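Local coordinates for protein leucine aminopeptidase (Legionella pneumophila, PDB 5GNE) that probably removes amino acids one at a time from the N termini of peptides, as a zinc-dependent aminopeptidase of peptidase family M28, at residues 49-52 against 53-57; 126-129 against 130-133; 162-165 against 166-170; 241-244 against 245-249. All coordinates share one frame; numbering follows the deposited sequence.

Interaction 1. Residues 49-52 against 53-57; sequences QKMR and PVCGN
The backbone from M51 continues without a gap through the kinked last turn of helix 42-55, closed by C55 N to M51 O (2.6 Å) and G56 N to R52 O (2.8 Å), and G56 and N57 follow it. P53 has no N-H to give to the turn before, so the helix kinks here, and its ring carbon CD sits 3.5 Å from K50 O. G56 then leaves the helix with positive phi, a backbone shape that a residue without CB adopts readily. On one flank M51 folds over C55: its chain bends at chi2 and chi3 and brings the methyl CE to 3.6 Å from C55 SG. A flexible thioether suits this spot beside a sulfur already tied up, because C55 is joined by a disulfide to C15 of helix 14-20, whose L16 also lies against M51. Elsewhere on the same helix end, R52 reaches the zinc site of the M28 peptidase fold. It extends fully from CG to NE, with CG anti to the backbone N (chi1 -173°), and lays its guanidinium flat on the amide of N57. The two planes are stacked only 4° apart, with N57 CG 3.7 Å from R52 CZ, over the centre of the group. N57 is held in turn by ND2 bonding to A314 O. R52 NH1 makes a long, weak ion pair with the zinc ligand E239; arginine suits the place because a long chain with a flat cationic end can serve both the N57 amide and this carboxylate.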
ATOM      1  N   GLN A  49      16.531  -4.797   8.630  1.00 55.23           N
ATOM      2  CA  GLN A  49      16.621  -3.652   7.736  1.00 48.99           C
ATOM      3  C   GLN A  49      17.880  -3.739   6.912  1.00 48.56           C
ATOM      4  O   GLN A  49      17.897  -3.424   5.734  1.00 60.89           O
ATOM      5  CB  GLN A  49      16.607  -2.339   8.533  1.00 53.40           C
ATOM      6  CG  GLN A  49      15.236  -1.895   9.005  1.00 70.43           C
ATOM      7  CD  GLN A  49      14.134  -2.165   7.997  1.00 88.24           C
ATOM      8  OE1 GLN A  49      14.195  -1.726   6.850  1.00 99.08           O
ATOM      9  NE2 GLN A  49      13.113  -2.900   8.429  1.00 95.41           N
ATOM     10  N   LYS A  50      18.947  -4.176   7.545  1.00 52.19           N
ATOM     11  CA  LYS A  50      20.238  -4.240   6.890  1.00 53.27           C
ATOM     12  C   LYS A  50      20.309  -5.353   5.832  1.00 54.64           C
ATOM     13  O   LYS A  50      20.978  -5.192   4.809  1.00 54.37           O
ATOM     14  CB  LYS A  50      21.305  -4.425   7.975  1.00 60.90           C
ATOM     15  CG  LYS A  50      22.756  -4.412   7.548  1.00 69.28           C
ATOM     16  CD  LYS A  50      23.618  -4.566   8.814  1.00 82.59           C
ATOM     17  CE  LYS A  50      24.899  -5.360   8.571  1.00 93.77           C
ATOM     18  NZ  LYS A  50      25.560  -5.756   9.851  1.00 96.21           N
ATOM     19  N   MET A  51      19.591  -6.460   6.051  1.00 50.78           N
ATOM     20  CA  MET A  51      19.613  -7.574   5.106  1.00 42.26           C
ATOM     21  C   MET A  51      18.546  -7.460   4.025  1.00 43.90           C
ATOM     22  O   MET A  51      18.568  -8.211   3.050  1.00 43.35           O
ATOM     23  CB  MET A  51      19.457  -8.905   5.842  1.00 46.38           C
ATOM     24  CG  MET A  51      20.615  -9.215   6.810  1.00 61.20           C
ATOM     25  SD  MET A  51      22.261  -9.103   6.048  1.00 76.06           S
ATOM     26  CE  MET A  51      22.112 -10.367   4.803  1.00 54.66           C
ATOM     27  N   ARG A  52      17.635  -6.502   4.177  1.00 40.20           N
ATOM     28  CA  ARG A  52      16.512  -6.366   3.248  1.00 44.19           C
ATOM     29  C   ARG A  52      16.863  -6.269   1.739  1.00 51.39           C
ATOM     30  O   ARG A  52      16.190  -6.894   0.920  1.00 52.78           O
ATOM     31  CB  ARG A  52      15.643  -5.172   3.662  1.00 33.23           C
ATOM     32  CG  ARG A  52      14.370  -5.057   2.855  1.00 33.16           C
ATOM     33  CD  ARG A  52      13.414  -4.084   3.483  1.00 50.56           C
ATOM     34  NE  ARG A  52      12.222  -3.890   2.663  1.00 64.19           N
ATOM     35  CZ  ARG A  52      11.167  -3.177   3.049  1.00 66.85           C
ATOM     36  NH1 ARG A  52      11.147  -2.615   4.260  1.00 49.08           N
ATOM     37  NH2 ARG A  52      10.129  -3.038   2.230  1.00 71.12           N
ATOM     38  N   PRO A  53      17.894  -5.494   1.358  1.00 49.00           N
ATOM     39  CA  PRO A  53      18.264  -5.475  -0.077  1.00 52.90           C
ATOM     40  C   PRO A  53      18.723  -6.841  -0.629  1.00 51.89           C
ATOM     41  O   PRO A  53      18.461  -7.180  -1.779  1.00 43.27           O
ATOM     42  CB  PRO A  53      19.434  -4.483  -0.133  1.00 36.97           C
ATOM     43  CG  PRO A  53      19.316  -3.670   1.088  1.00 41.59           C
ATOM     44  CD  PRO A  53      18.751  -4.592   2.149  1.00 48.60           C
ATOM     45  N   VAL A  54      19.476  -7.570   0.179  1.00 48.17           N
ATOM     46  CA  VAL A  54      19.976  -8.888  -0.188  1.00 53.42           C
ATOM     47  C   VAL A  54      18.922  -9.986  -0.036  1.00 56.34           C
ATOM     48  O   VAL A  54      18.746 -10.825  -0.921  1.00 50.25           O
ATOM     49  CB  VAL A  54      21.227  -9.244   0.647  1.00 40.62           C
ATOM     50  CG1 VAL A  54      21.662 -10.644   0.379  1.00 53.62           C
ATOM     51  CG2 VAL A  54      22.348  -8.259   0.335  1.00 47.94           C
ATOM     52  N   CYS A  55      18.222  -9.960   1.094  1.00 53.19           N
ATOM     53  CA  CYS A  55      17.408 -11.081   1.527  1.00 43.21           C
ATOM     54  C   CYS A  55      15.908 -10.860   1.460  1.00 44.38           C
ATOM     55  O   CYS A  55      15.142 -11.782   1.746  1.00 42.78           O
ATOM     56  CB  CYS A  55      17.776 -11.451   2.958  1.00 39.15           C
ATOM     57  SG  CYS A  55      19.460 -12.063   3.144  1.00 80.62           S
ATOM     58  N   GLY A  56      15.481  -9.635   1.158  1.00 52.84           N
ATOM     59  CA  GLY A  56      14.060  -9.346   1.026  1.00 30.91           C
ATOM     60  C   GLY A  56      13.410  -8.924   2.321  1.00 37.46           C
ATOM     61  O   GLY A  56      13.983  -9.009   3.402  1.00 37.60           O
ATOM     62  N   ASN A  57      12.163  -8.500   2.215  1.00 49.26           N
ATOM     63  CA  ASN A  57      11.393  -8.122   3.376  1.00 42.30           C
ATOM     64  C   ASN A  57      10.816  -9.373   4.028  1.00 41.54           C
ATOM     65  O   ASN A  57      10.970 -10.456   3.505  1.00 39.46           O
ATOM     66  CB  ASN A  57      10.291  -7.144   2.971  1.00 39.33           C
ATOM     67  CG  ASN A  57       9.711  -6.420   4.148  1.00 39.62           C
ATOM     68  OD1 ASN A  57      10.364  -6.281   5.178  1.00 42.37           O
ATOM     69  ND2 ASN A  57       8.482  -5.946   4.006  1.00 45.06           N
TER

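Interaction 2. Residues 126-129 against 130-133; sequences NRSA and KSRT
N126 grips S131 and T133 across a tight turn, and its side chain can be followed outward. CB sets CG between the backbone N and the carbonyl carbon (chi1 59°), which places the amide where OD1 meets both S128 N and S131 OG. CG stands 3.9 Å from S131 OG. At the tip, OD1 takes two bonds: one in its carbonyl plane from S131 OG (2.7 Å), the other from S128 N (3.1 Å), which comes from above that plane and makes an Asx turn. ND2 donates to G197 O, so the whole amide is fixed; asparagine suits the place by offering an acceptor and a donor on one short arm. The backbone O of N126 receives T133 OG1 at 2.8 Å. Beyond the Asx turn, a type I beta turn from S128 to S131 is closed by S131 N to S128 O (3.1 Å), and S128 OG accepts from K130 N at 3.1 Å while also bonding D196. S131 is the N-cap of helix 132-151, its OG capping G134 N, a job for which a short hydroxyl is well fitted. The loop runs from helix 111-123 into helix 132-151, and A129 pairs by backbone with Q170 at the start of strand 170-177.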
ATOM      1  N   ASN A 126       8.742  11.358  12.736  1.00 56.79           N
ATOM      2  CA  ASN A 126       8.548  10.117  12.004  1.00 47.52           C
ATOM      3  C   ASN A 126       7.058   9.818  12.053  1.00 50.85           C
ATOM      4  O   ASN A 126       6.319  10.529  12.725  1.00 63.07           O
ATOM      5  CB  ASN A 126       9.366   8.974  12.620  1.00 57.21           C
ATOM      6  CG  ASN A 126       8.997   8.698  14.089  1.00 56.84           C
ATOM      7  OD1 ASN A 126       7.837   8.406  14.404  1.00 50.31           O
ATOM      8  ND2 ASN A 126       9.982   8.789  14.986  1.00 52.56           N
ATOM      9  N   ARG A 127       6.620   8.799  11.316  1.00 52.20           N
ATOM     10  CA  ARG A 127       5.266   8.261  11.379  1.00 46.10           C
ATOM     11  C   ARG A 127       5.316   6.759  11.745  1.00 62.87           C
ATOM     12  O   ARG A 127       4.614   5.928  11.155  1.00 57.41           O
ATOM     13  CB  ARG A 127       4.550   8.462  10.043  1.00 42.24           C
ATOM     14  CG  ARG A 127       4.349   9.887   9.591  1.00 42.47           C
ATOM     15  CD  ARG A 127       3.766   9.936   8.176  1.00 47.59           C
ATOM     16  NE  ARG A 127       4.816  10.257   7.211  1.00 56.19           N
ATOM     17  CZ  ARG A 127       5.216   9.460   6.229  1.00 51.30           C
ATOM     18  NH1 ARG A 127       4.648   8.294   6.027  1.00 65.96           N
ATOM     19  NH2 ARG A 127       6.178   9.848   5.425  1.00 65.57           N
ATOM     20  N   SER A 128       6.134   6.419  12.737  1.00 63.66           N
ATOM     21  CA  SER A 128       6.346   5.028  13.139  1.00 48.79           C
ATOM     22  C   SER A 128       5.125   4.378  13.789  1.00 48.01           C
ATOM     23  O   SER A 128       4.393   5.027  14.520  1.00 58.59           O
ATOM     24  CB  SER A 128       7.530   4.952  14.095  1.00 52.14           C
ATOM     25  OG  SER A 128       7.460   3.788  14.893  1.00 55.11           O
ATOM     26  N   ALA A 129       4.926   3.085  13.551  1.00 44.98           N
ATOM     27  CA  ALA A 129       3.781   2.390  14.123  1.00 50.55           C
ATOM     28  C   ALA A 129       3.833   2.305  15.647  1.00 53.06           C
ATOM     29  O   ALA A 129       2.823   2.003  16.282  1.00 58.13           O
ATOM     30  CB  ALA A 129       3.647   0.981  13.518  1.00 40.02           C
ATOM     31  N   LYS A 130       5.004   2.551  16.225  1.00 52.71           N
ATOM     32  CA  LYS A 130       5.154   2.559  17.676  1.00 56.14           C
ATOM     33  C   LYS A 130       5.008   3.948  18.295  1.00 63.47           C
ATOM     34  O   LYS A 130       4.800   4.056  19.504  1.00 71.63           O
ATOM     35  CB  LYS A 130       6.520   2.007  18.107  1.00 57.37           C
ATOM     36  CG  LYS A 130       6.816   0.579  17.747  1.00 60.39           C
ATOM     37  CD  LYS A 130       8.226   0.195  18.205  1.00 75.97           C
ATOM     38  CE  LYS A 130       8.230  -1.178  18.888  1.00 84.21           C
ATOM     39  NZ  LYS A 130       9.481  -1.455  19.661  1.00 90.61           N
ATOM     40  N   SER A 131       5.133   5.011  17.499  1.00 57.12           N
ATOM     41  CA  SER A 131       5.252   6.341  18.101  1.00 53.77           C
ATOM     42  C   SER A 131       3.922   7.089  18.124  1.00 60.29           C
ATOM     43  O   SER A 131       2.961   6.721  17.451  1.00 60.76           O
ATOM     44  CB  SER A 131       6.313   7.190  17.381  1.00 52.39           C
ATOM     45  OG  SER A 131       5.862   7.659  16.120  1.00 59.38           O
ATOM     46  N   ARG A 132       3.882   8.129  18.943  1.00 71.18           N
ATOM     47  CA  ARG A 132       2.726   8.996  19.072  1.00 74.48           C
ATOM     48  C   ARG A 132       2.473   9.729  17.750  1.00 68.26           C
ATOM     49  O   ARG A 132       1.328   9.842  17.303  1.00 63.37           O
ATOM     50  CB  ARG A 132       2.923   9.958  20.248  1.00 81.20           C
ATOM     51  CG  ARG A 132       1.672  10.717  20.676  1.00 97.02           C
ATOM     52  CD  ARG A 132       0.490   9.730  20.828  1.00112.94           C
ATOM     53  NE  ARG A 132      -0.801  10.357  21.157  1.00126.50           N
ATOM     54  CZ  ARG A 132      -1.440  11.273  20.429  1.00126.67           C
ATOM     55  NH1 ARG A 132      -0.895  11.746  19.332  1.00129.01           N
ATOM     56  NH2 ARG A 132      -2.617  11.750  20.821  1.00122.84           N
ATOM     57  N   THR A 133       3.530  10.252  17.137  1.00 59.48           N
ATOM     58  CA  THR A 133       3.368  10.913  15.849  1.00 57.03           C
ATOM     59  C   THR A 133       2.798   9.961  14.817  1.00 60.68           C
ATOM     60  O   THR A 133       1.933  10.345  14.040  1.00 65.85           O
ATOM     61  CB  THR A 133       4.687  11.489  15.323  1.00 59.10           C
ATOM     62  OG1 THR A 133       5.741  10.534  15.513  1.00 65.89           O
ATOM     63  CG2 THR A 133       5.035  12.765  16.060  1.00 50.81           C
TER

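Interaction 3. Residues 162-165 against 166-170; sequences VKTG and NKFIQ
The connection between edge strand 157-164 and strand 170-177, antiparallel neighbours in the mixed sheet, is closed by T164 against F168 and Q170. T164 is the centre of an inverse gamma turn, in which G165 N bonds weakly to K163 O. G165 follows with positive phi, a conformation that suits a residue without a side chain, and the chain then swings through N166. K167 N returns to T164 O, though at 3.5 Å this bond is weak. The firmer hold comes from the threonine side chain. With CG2 anti to the backbone N and OG1 anti to the carbonyl carbon (chi1 -53°), the two branches serve different partners: CG2 faces F168 CB at 4.1 Å, and OG1 donates to Q170 O at 2.7 Å in the plane of that carbonyl. A beta-branched residue carrying both a methyl and a hydroxyl fits this double task. K167 extends its ammonium to D8 and E62, forming salt bridges with both; a long, flexible cationic chain suits a residue whose partners lie beyond the turn. The amide of Q170 bonds G134 O, R127 O and A237 N, so glutamine, with an acceptor and a donor on one amide, ties the turn to helix 132-151 and to the loops of R127 and A237. T164 also lies against I243 and Y247 of helix 243-254. Between T164 N and F168 O, which do not meet directly, one water forms the link: it accepts from T164 N at 2.6 Å and donates to F168 O at 2.8 Å.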
ATOM      1  N   VAL A 162      -8.969   0.348  11.805  1.00 48.64           N
ATOM      2  CA  VAL A 162      -8.782  -1.076  11.968  1.00 47.47           C
ATOM      3  C   VAL A 162      -7.523  -1.321  12.800  1.00 48.89           C
ATOM      4  O   VAL A 162      -6.426  -0.988  12.384  1.00 50.51           O
ATOM      5  CB  VAL A 162      -8.681  -1.795  10.634  1.00 48.64           C
ATOM      6  CG1 VAL A 162      -8.286  -3.259  10.864  1.00 44.88           C
ATOM      7  CG2 VAL A 162     -10.026  -1.699   9.888  1.00 44.29           C
ATOM      8  N   LYS A 163      -7.730  -1.850  14.001  1.00 50.85           N
ATOM      9  CA  LYS A 163      -6.700  -2.117  14.993  1.00 51.65           C
ATOM     10  C   LYS A 163      -5.557  -2.917  14.391  1.00 48.21           C
ATOM     11  O   LYS A 163      -5.787  -3.869  13.661  1.00 55.81           O
ATOM     12  CB  LYS A 163      -7.334  -2.926  16.136  1.00 62.49           C
ATOM     13  CG  LYS A 163      -7.049  -2.502  17.555  1.00 69.18           C
ATOM     14  CD  LYS A 163      -7.877  -3.370  18.525  1.00 82.23           C
ATOM     15  CE  LYS A 163      -9.390  -3.076  18.401  1.00 94.12           C
ATOM     16  NZ  LYS A 163     -10.255  -3.617  19.510  1.00 98.48           N
ATOM     17  N   THR A 164      -4.324  -2.558  14.722  1.00 51.39           N
ATOM     18  CA  THR A 164      -3.179  -3.319  14.225  1.00 57.10           C
ATOM     19  C   THR A 164      -2.844  -4.372  15.267  1.00 45.67           C
ATOM     20  O   THR A 164      -1.749  -4.417  15.818  1.00 47.89           O
ATOM     21  CB  THR A 164      -1.970  -2.399  13.890  1.00 49.51           C
ATOM     22  OG1 THR A 164      -2.414  -1.368  13.006  1.00 45.26           O
ATOM     23  CG2 THR A 164      -0.864  -3.178  13.158  1.00 39.39           C
ATOM     24  N   GLY A 165      -3.822  -5.242  15.502  1.00 58.56           N
ATOM     25  CA  GLY A 165      -3.741  -6.240  16.550  1.00 56.67           C
ATOM     26  C   GLY A 165      -3.407  -5.591  17.876  1.00 59.35           C
ATOM     27  O   GLY A 165      -3.889  -4.506  18.202  1.00 63.43           O
ATOM     28  N   ASN A 166      -2.559  -6.254  18.644  1.00 63.59           N
ATOM     29  CA  ASN A 166      -2.185  -5.699  19.941  0.54 64.32           C
ATOM     30  C   ASN A 166      -0.712  -5.365  19.942  1.00 63.49           C
ATOM     31  O   ASN A 166      -0.133  -5.080  20.979  1.00 72.55           O
ATOM     32  CB  ASN A 166      -2.519  -6.669  21.082  0.54 70.72           C
ATOM     33  CG  ASN A 166      -3.973  -6.574  21.534  0.54 69.24           C
ATOM     34  OD1 ASN A 166      -4.565  -5.493  21.557  0.54 69.27           O
ATOM     35  ND2 ASN A 166      -4.548  -7.710  21.908  0.54 68.86           N
ATOM     36  N   LYS A 167      -0.115  -5.373  18.759  1.00 61.72           N
ATOM     37  CA  LYS A 167       1.322  -5.178  18.667  1.00 63.00           C
ATOM     38  C   LYS A 167       1.729  -3.743  18.432  1.00 59.45           C
ATOM     39  O   LYS A 167       2.830  -3.357  18.809  1.00 67.53           O
ATOM     40  CB  LYS A 167       1.896  -6.070  17.559  1.00 66.31           C
ATOM     41  CG  LYS A 167       1.253  -7.445  17.533  1.00 85.13           C
ATOM     42  CD  LYS A 167       1.847  -8.342  16.470  1.00 97.93           C
ATOM     43  CE  LYS A 167       2.766  -9.399  17.086  1.00100.76           C
ATOM     44  NZ  LYS A 167       3.390 -10.325  16.068  1.00 90.78           N
ATOM     45  N   PHE A 168       0.869  -2.964  17.780  1.00 55.71           N
ATOM     46  CA  PHE A 168       1.226  -1.589  17.402  1.00 51.06           C
ATOM     47  C   PHE A 168       0.114  -0.576  17.646  1.00 48.85           C
ATOM     48  O   PHE A 168      -1.013  -0.762  17.198  1.00 51.62           O
ATOM     49  CB  PHE A 168       1.657  -1.564  15.937  1.00 49.68           C
ATOM     50  CG  PHE A 168       2.943  -2.299  15.670  1.00 47.97           C
ATOM     51  CD1 PHE A 168       4.166  -1.742  16.028  1.00 52.40           C
ATOM     52  CD2 PHE A 168       2.933  -3.574  15.129  1.00 45.33           C
ATOM     53  CE1 PHE A 168       5.368  -2.428  15.787  1.00 48.33           C
ATOM     54  CE2 PHE A 168       4.126  -4.266  14.894  1.00 43.43           C
ATOM     55  CZ  PHE A 168       5.341  -3.695  15.222  1.00 34.27           C
ATOM     56  N   ILE A 169       0.441   0.510  18.340  1.00 55.83           N
ATOM     57  CA  ILE A 169      -0.564   1.517  18.677  1.00 55.99           C
ATOM     58  C   ILE A 169      -1.121   2.256  17.455  1.00 58.16           C
ATOM     59  O   ILE A 169      -2.209   2.813  17.503  1.00 66.71           O
ATOM     60  CB  ILE A 169      -0.016   2.548  19.701  1.00 55.17           C
ATOM     61  CG1 ILE A 169       1.307   3.150  19.235  1.00 56.40           C
ATOM     62  CG2 ILE A 169       0.165   1.913  21.064  1.00 48.85           C
ATOM     63  CD1 ILE A 169       1.755   4.338  20.075  1.00 47.45           C
ATOM     64  N   GLN A 170      -0.382   2.273  16.360  1.00 55.58           N
ATOM     65  CA  GLN A 170      -0.863   2.945  15.158  1.00 50.11           C
ATOM     66  C   GLN A 170      -1.904   2.087  14.431  1.00 47.51           C
ATOM     67  O   GLN A 170      -1.622   0.963  14.034  1.00 40.75           O
ATOM     68  CB  GLN A 170       0.318   3.262  14.236  1.00 49.47           C
ATOM     69  CG  GLN A 170      -0.053   3.900  12.918  1.00 41.28           C
ATOM     70  CD  GLN A 170       1.124   3.937  11.973  1.00 48.09           C
ATOM     71  OE1 GLN A 170       1.620   2.900  11.550  1.00 57.54           O
ATOM     72  NE2 GLN A 170       1.582   5.123  11.647  1.00 46.30           N
TER
HETATM   73  O   HOH W   1      -3.658  -0.489  16.237  1.00 58.82           O

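Interaction 4. Residues 241-244 against 245-249; sequences GLIG and SGYVV
I243 packs tightly on Y247, one helical turn further on, whereas the side chains of L242 and S245 barely meet. The two tight side chains lie alongside each other and point the same way: I243 CG1 approaches Y247 CE2 at 3.4 Å, and CD1 reaches the same carbon at 3.5 Å. With CG1 anti to the backbone N (chi1 -169°) and chi2 fully extended, the isoleucine runs along the ring, and a long branched apolar chain suits a place alongside it. Solvent lies on the tyrosine side of the pair, since Y247 as a residue is partly exposed, in contrast to the buried I243. Beneath them, three successive bonds make the first turn of helix 243-254: G246 N to L242 O (3.2 Å), Y247 N to I243 O (3.1 Å) and V248 N to G244 O (3.0 Å). This helix follows the loop that carries the zinc ligand E239, and V248 sets it against strands 170-177 and 230-235 of the sheet in the alpha/beta fold. G241 and L242 enter it with positive phi, L242 as N-cap. G246 brings no side chain into the space beside I243 O, where a CB would clash. Side chain to side chain, L242 and S245 come together only at CB to OG, 4.2 Å, although S245 OG lies 3.2 Å from L242 O; the rest of the leucine leads off to N57 and V319. S245 OG is hydrogen-bonded to D317 and N320, and a small hydroxyl satisfies that buried polar position. V248 CG2 lies close to G244 O, the carbonyl that its own N-H bonds.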
ATOM      1  N   GLY A 241       6.725  -5.766   8.527  1.00 39.44           N
ATOM      2  CA  GLY A 241       6.287  -6.971   7.850  1.00 35.82           C
ATOM      3  C   GLY A 241       4.864  -6.935   7.325  1.00 40.69           C
ATOM      4  O   GLY A 241       4.142  -7.938   7.367  1.00 34.51           O
ATOM      5  N   LEU A 242       4.447  -5.761   6.869  1.00 33.41           N
ATOM      6  CA  LEU A 242       3.144  -5.588   6.212  1.00 35.14           C
ATOM      7  C   LEU A 242       1.966  -5.915   7.117  1.00 37.55           C
ATOM      8  O   LEU A 242       0.881  -6.240   6.638  1.00 42.58           O
ATOM      9  CB  LEU A 242       3.050  -6.447   4.940  1.00 34.53           C
ATOM     10  CG  LEU A 242       4.282  -6.489   4.028  1.00 35.40           C
ATOM     11  CD1 LEU A 242       3.986  -7.298   2.762  1.00 33.15           C
ATOM     12  CD2 LEU A 242       4.776  -5.108   3.708  1.00 42.81           C
ATOM     13  N   ILE A 243       2.150  -5.801   8.424  1.00 31.29           N
ATOM     14  CA  ILE A 243       1.113  -6.293   9.330  1.00 41.95           C
ATOM     15  C   ILE A 243      -0.174  -5.444   9.308  1.00 42.14           C
ATOM     16  O   ILE A 243      -1.263  -6.000   9.473  1.00 44.11           O
ATOM     17  CB  ILE A 243       1.644  -6.445  10.786  1.00 41.07           C
ATOM     18  CG1 ILE A 243       0.626  -7.224  11.640  1.00 48.02           C
ATOM     19  CG2 ILE A 243       1.973  -5.101  11.386  1.00 40.24           C
ATOM     20  CD1 ILE A 243       1.024  -7.450  13.101  1.00 30.24           C
ATOM     21  N   GLY A 244      -0.074  -4.130   9.067  1.00 38.22           N
ATOM     22  CA  GLY A 244      -1.280  -3.310   9.004  1.00 28.30           C
ATOM     23  C   GLY A 244      -2.282  -3.771   7.949  1.00 36.90           C
ATOM     24  O   GLY A 244      -3.456  -4.077   8.285  1.00 37.03           O
ATOM     25  N   SER A 245      -1.838  -3.871   6.692  1.00 32.33           N
ATOM     26  CA  SER A 245      -2.698  -4.350   5.612  1.00 30.44           C
ATOM     27  C   SER A 245      -3.130  -5.809   5.825  1.00 37.24           C
ATOM     28  O   SER A 245      -4.173  -6.224   5.327  1.00 41.14           O
ATOM     29  CB  SER A 245      -2.008  -4.233   4.246  1.00 32.13           C
ATOM     30  OG  SER A 245      -0.701  -4.761   4.275  1.00 32.86           O
ATOM     31  N   GLY A 246      -2.301  -6.589   6.510  1.00 33.84           N
ATOM     32  CA  GLY A 246      -2.695  -7.914   6.961  1.00 38.22           C
ATOM     33  C   GLY A 246      -4.043  -7.852   7.659  1.00 38.57           C
ATOM     34  O   GLY A 246      -5.034  -8.442   7.222  1.00 33.39           O
ATOM     35  N   TYR A 247      -4.082  -7.099   8.748  1.00 39.74           N
ATOM     36  CA  TYR A 247      -5.330  -6.903   9.477  1.00 44.81           C
ATOM     37  C   TYR A 247      -6.445  -6.328   8.617  1.00 47.92           C
ATOM     38  O   TYR A 247      -7.579  -6.787   8.708  1.00 48.30           O
ATOM     39  CB  TYR A 247      -5.080  -6.024  10.698  1.00 39.51           C
ATOM     40  CG  TYR A 247      -4.338  -6.788  11.759  1.00 48.01           C
ATOM     41  CD1 TYR A 247      -4.889  -7.956  12.294  1.00 47.67           C
ATOM     42  CD2 TYR A 247      -3.102  -6.370  12.225  1.00 42.72           C
ATOM     43  CE1 TYR A 247      -4.230  -8.675  13.272  1.00 47.46           C
ATOM     44  CE2 TYR A 247      -2.438  -7.084  13.201  1.00 52.09           C
ATOM     45  CZ  TYR A 247      -3.011  -8.238  13.721  1.00 55.22           C
ATOM     46  OH  TYR A 247      -2.365  -8.956  14.691  1.00 68.48           O
ATOM     47  N   VAL A 248      -6.129  -5.340   7.779  1.00 44.46           N
ATOM     48  CA  VAL A 248      -7.161  -4.764   6.924  1.00 40.65           C
ATOM     49  C   VAL A 248      -7.771  -5.819   5.973  1.00 41.09           C
ATOM     50  O   VAL A 248      -8.995  -5.863   5.786  1.00 47.63           O
ATOM     51  CB  VAL A 248      -6.633  -3.567   6.123  1.00 31.67           C
ATOM     52  CG1 VAL A 248      -7.673  -3.107   5.126  1.00 26.81           C
ATOM     53  CG2 VAL A 248      -6.279  -2.428   7.063  1.00 29.29           C
ATOM     54  N   VAL A 249      -6.937  -6.633   5.340  1.00 34.91           N
ATOM     55  CA  VAL A 249      -7.458  -7.639   4.422  1.00 39.32           C
ATOM     56  C   VAL A 249      -8.329  -8.658   5.165  1.00 47.82           C
ATOM     57  O   VAL A 249      -9.417  -9.045   4.698  1.00 52.72           O
ATOM     58  CB  VAL A 249      -6.328  -8.369   3.667  1.00 31.07           C
ATOM     59  CG1 VAL A 249      -6.924  -9.425   2.789  1.00 28.12           C
ATOM     60  CG2 VAL A 249      -5.581  -7.364   2.800  1.00 30.08           C
TER

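Overall arrangement
From the N terminus the four contacts come in series, each within one continuous stretch, and none nests in or crosses another. Interaction 1 ends helix 42-55, interaction 2 closes the loop into helix 132-151, interaction 3 turns strand 157-164 toward strand 170-177, and interaction 4 starts helix 243-254. In the folded chain they come together. N57 of interaction 1 packs on L242 of interaction 4, while Q170 of interaction 3 probably bonds R127 and A129 of interaction 2. The ring of Y247 in interaction 4 lies against T164 and G165 of interaction 3. Interactions 1 and 2, about 22 Å apart between centres, do not touch; they are connected in turn through interactions 4 and 3.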